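PDB 2V5I: salmonella typhimurium DB7155 bacteriophage DET7 tailspike from Bacteriophage, which binds the O-antigen polysaccharide of its Salmonella host as a trimeric tailspike and hydrolyses it, probably by endoglycosidic cleavage. Local coordinates for residues Pro302-Asp307 with Tyr313-Leu318. Sequence-based numbering, arbitrary orientation.
Sequences PDRPGD and YPFHQL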
ATOM      1  N   PRO A 302      -8.138  38.358  -9.074  1.00 19.15           N
ATOM      2  CA  PRO A 302      -7.412  38.024 -10.310  1.00 19.28           C
ATOM      3  C   PRO A 302      -5.950  37.650 -10.134  1.00 19.16           C
ATOM      4  O   PRO A 302      -5.310  37.216 -11.112  1.00 17.80           O
ATOM      5  CB  PRO A 302      -7.509  39.330 -11.107  1.00 20.80           C
ATOM      6  CG  PRO A 302      -7.475  40.385 -10.093  1.00 20.34           C
ATOM      7  CD  PRO A 302      -8.215  39.823  -8.880  1.00 21.97           C
ATOM      8  N   ASP A 303      -5.428  37.783  -8.915  1.00 16.53           N
ATOM      9  CA  ASP A 303      -4.031  37.519  -8.639  1.00 15.91           C
ATOM     10  C   ASP A 303      -3.909  36.780  -7.299  1.00 14.09           C
ATOM     11  O   ASP A 303      -4.939  36.379  -6.745  1.00 15.19           O
ATOM     12  CB  ASP A 303      -3.431  38.941  -8.445  0.50 18.44           C
ATOM     13  CG  ASP A 303      -4.119  39.791  -7.256  0.50 19.11           C
ATOM     14  OD1 ASP A 303      -5.351  39.732  -6.924  0.50 12.16           O
ATOM     15  OD2 ASP A 303      -3.395  40.607  -6.644  0.50 28.06           O
ATOM     16  N   ARG A 304      -2.692  36.639  -6.782  1.00 13.88           N
ATOM     17  CA  ARG A 304      -2.426  35.981  -5.513  1.00 13.03           C
ATOM     18  C   ARG A 304      -1.547  36.847  -4.649  1.00 12.75           C
ATOM     19  O   ARG A 304      -0.335  36.662  -4.622  1.00 14.06           O
ATOM     20  CB  ARG A 304      -1.658  34.681  -5.773  1.00 11.71           C
ATOM     21  CG  ARG A 304      -2.398  33.674  -6.647  1.00 14.10           C
ATOM     22  CD  ARG A 304      -1.747  32.282  -6.553  1.00 11.70           C
ATOM     23  NE  ARG A 304      -2.298  31.305  -7.474  1.00 11.06           N
ATOM     24  CZ  ARG A 304      -1.826  31.092  -8.712  1.00  9.11           C
ATOM     25  NH1 ARG A 304      -0.856  31.846  -9.175  1.00 11.73           N
ATOM     26  NH2 ARG A 304      -2.315  30.141  -9.490  1.00  9.74           N
ATOM     27  N   PRO A 305      -2.156  37.738  -3.875  1.00 12.50           N
ATOM     28  CA  PRO A 305      -1.334  38.562  -2.984  1.00 14.72           C
ATOM     29  C   PRO A 305      -0.543  37.682  -2.007  1.00 13.41           C
ATOM     30  O   PRO A 305      -1.134  36.855  -1.337  1.00 14.21           O
ATOM     31  CB  PRO A 305      -2.335  39.438  -2.234  1.00 14.97           C
ATOM     32  CG  PRO A 305      -3.648  39.261  -2.913  1.00 20.80           C
ATOM     33  CD  PRO A 305      -3.593  38.066  -3.852  1.00 15.70           C
ATOM     34  N   GLY A 306       0.769  37.904  -1.955  1.00 12.95           N
ATOM     35  CA  GLY A 306       1.669  37.183  -1.038  1.00 13.08           C
ATOM     36  C   GLY A 306       2.135  35.814  -1.567  1.00 13.90           C
ATOM     37  O   GLY A 306       2.848  35.055  -0.861  1.00 12.71           O
ATOM     38  N   ASP A 307       1.754  35.465  -2.785  1.00 14.39           N
ATOM     39  CA  ASP A 307       2.043  34.129  -3.336  1.00 12.88           C
ATOM     40  C   ASP A 307       2.598  34.248  -4.766  1.00 13.59           C
ATOM     41  O   ASP A 307       2.894  35.366  -5.256  1.00 15.25           O
ATOM     42  CB  ASP A 307       0.799  33.247  -3.261  1.00 12.18           C
ATOM     43  CG  ASP A 307       1.124  31.766  -2.938  1.00 16.40           C
ATOM     44  OD1 ASP A 307       1.985  31.218  -3.642  1.00 15.27           O
ATOM     45  OD2 ASP A 307       0.480  31.141  -2.053  1.00 12.36           O
ATOM     46  N   TYR A 313       2.068  31.074 -12.876  1.00 15.76           N
ATOM     47  CA  TYR A 313       1.234  29.862 -12.808  1.00 13.77           C
ATOM     48  C   TYR A 313      -0.216  30.298 -12.851  1.00 13.01           C
ATOM     49  O   TYR A 313      -0.696  30.916 -11.881  1.00 13.48           O
ATOM     50  CB  TYR A 313       1.440  29.100 -11.499  1.00 13.07           C
ATOM     51  CG  TYR A 313       2.806  28.464 -11.415  1.00 14.31           C
ATOM     52  CD1 TYR A 313       3.094  27.310 -12.144  1.00 16.61           C
ATOM     53  CD2 TYR A 313       3.801  29.058 -10.702  1.00 16.05           C
ATOM     54  CE1 TYR A 313       4.347  26.737 -12.082  1.00 19.40           C
ATOM     55  CE2 TYR A 313       5.085  28.518 -10.671  1.00 20.30           C
ATOM     56  CZ  TYR A 313       5.336  27.358 -11.364  1.00 18.37           C
ATOM     57  OH  TYR A 313       6.599  26.815 -11.304  1.00 23.88           O
ATOM     58  N   PRO A 314      -0.963  29.926 -13.909  1.00 14.33           N
ATOM     59  CA  PRO A 314      -2.404  30.152 -13.930  1.00 12.54           C
ATOM     60  C   PRO A 314      -3.153  29.507 -12.752  1.00 12.13           C
ATOM     61  O   PRO A 314      -2.628  28.601 -12.072  1.00 11.20           O
ATOM     62  CB  PRO A 314      -2.865  29.497 -15.232  1.00 14.55           C
ATOM     63  CG  PRO A 314      -1.641  29.410 -16.073  1.00 16.69           C
ATOM     64  CD  PRO A 314      -0.507  29.267 -15.143  1.00 15.66           C
ATOM     65  N   PHE A 315      -4.359  29.968 -12.503  1.00 12.90           N
ATOM     66  CA  PHE A 315      -5.159  29.399 -11.446  1.00 11.90           C
ATOM     67  C   PHE A 315      -5.325  27.880 -11.688  1.00 11.84           C
ATOM     68  O   PHE A 315      -5.496  27.423 -12.825  1.00 12.36           O
ATOM     69  CB  PHE A 315      -6.529  30.064 -11.294  1.00 12.45           C
ATOM     70  CG  PHE A 315      -6.472  31.458 -10.702  1.00 13.58           C
ATOM     71  CD1 PHE A 315      -5.763  31.715  -9.541  1.00 17.16           C
ATOM     72  CD2 PHE A 315      -7.179  32.495 -11.281  1.00 20.85           C
ATOM     73  CE1 PHE A 315      -5.731  32.979  -8.962  1.00 15.71           C
ATOM     74  CE2 PHE A 315      -7.149  33.811 -10.694  1.00 18.75           C
ATOM     75  CZ  PHE A 315      -6.454  34.037  -9.564  1.00 18.30           C
ATOM     76  N   HIS A 316      -5.150  27.138 -10.591  1.00 11.89           N
ATOM     77  CA  HIS A 316      -5.226  25.686 -10.560  1.00 10.51           C
ATOM     78  C   HIS A 316      -3.932  25.009 -11.067  1.00 10.63           C
ATOM     79  O   HIS A 316      -3.909  23.796 -11.227  1.00 11.67           O
ATOM     80  CB  HIS A 316      -6.487  25.132 -11.230  1.00 10.63           C
ATOM     81  CG  HIS A 316      -7.754  25.629 -10.605  1.00 12.82           C
ATOM     82  ND1 HIS A 316      -8.072  25.427  -9.281  1.00 14.04           N
ATOM     83  CD2 HIS A 316      -8.779  26.330 -11.138  1.00 14.15           C
ATOM     84  CE1 HIS A 316      -9.250  25.982  -9.030  1.00 18.25           C
ATOM     85  NE2 HIS A 316      -9.702  26.541 -10.145  1.00 16.64           N
ATOM     86  N   GLN A 317      -2.888  25.798 -11.306  1.00  9.80           N
ATOM     87  CA  GLN A 317      -1.608  25.264 -11.823  1.00 10.05           C
ATOM     88  C   GLN A 317      -0.400  25.487 -10.871  1.00  9.89           C
ATOM     89  O   GLN A 317       0.739  25.382 -11.301  1.00 10.01           O
ATOM     90  CB  GLN A 317      -1.326  25.794 -13.247  1.00 11.86           C
ATOM     91  CG  GLN A 317      -2.453  25.441 -14.184  1.00 12.41           C
ATOM     92  CD  GLN A 317      -2.104  25.603 -15.635  1.00 20.70           C
ATOM     93  OE1 GLN A 317      -0.940  25.546 -16.017  1.00 22.33           O
ATOM     94  NE2 GLN A 317      -3.128  25.811 -16.459  1.00 20.41           N
ATOM     95  N   LEU A 318      -0.628  25.809  -9.601  1.00  9.44           N
ATOM     96  CA  LEU A 318       0.496  25.977  -8.678  1.00  9.77           C
ATOM     97  C   LEU A 318       1.263  24.679  -8.463  1.00 10.52           C
ATOM     98  O   LEU A 318       0.653  23.602  -8.431  1.00  8.06           O
ATOM     99  CB  LEU A 318       0.060  26.534  -7.340  1.00  9.43           C
ATOM    100  CG  LEU A 318      -0.366  28.018  -7.342  1.00  8.40           C
ATOM    101  CD1 LEU A 318      -1.065  28.314  -6.002  1.00 10.72           C
ATOM    102  CD2 LEU A 318       0.769  28.978  -7.600  1.00 10.20           C
TER
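R304 reaches across to the backbone of Y313 and P314, its chain, extended from CG to NE, carrying the guanidinium to them. NH1 and NH2 meet the Y313 carbonyl oxygen end-on, and it lies in the guanidinium plane; NH1 comes in the carbonyl plane at 2.9 Å from Y313 O, whereas NH2 stands above that plane. A weak bond of 3.0 Å joins R304 NH2 to P314 O, which also accepts the N-H of Q317 in a type II turn. Arginine's flat, multi-donor guanidinium suits this place, serving two successive carbonyls at once. L318 covers one face of the guanidinium with a branched, nonpolar end, its CD2 lying 3.5 Å from R304 CZ, over the centre. F315 approaches the opposite face with its ring tilted 79° to the guanidinium plane, so the two do not stack. The ring is long enough to reach the P302 backbone as well, F315 CZ lying 3.7 Å from P302 C. D295 forms a salt bridge with R304 NH2, probably offsetting this buried charge, and accepts the N-H of H316. Both segments belong to the long loop between strands 290-291 and 323-330 of the parallel beta-helix, and backbone bonds from L318 to S342 tie this part to strand 335-342.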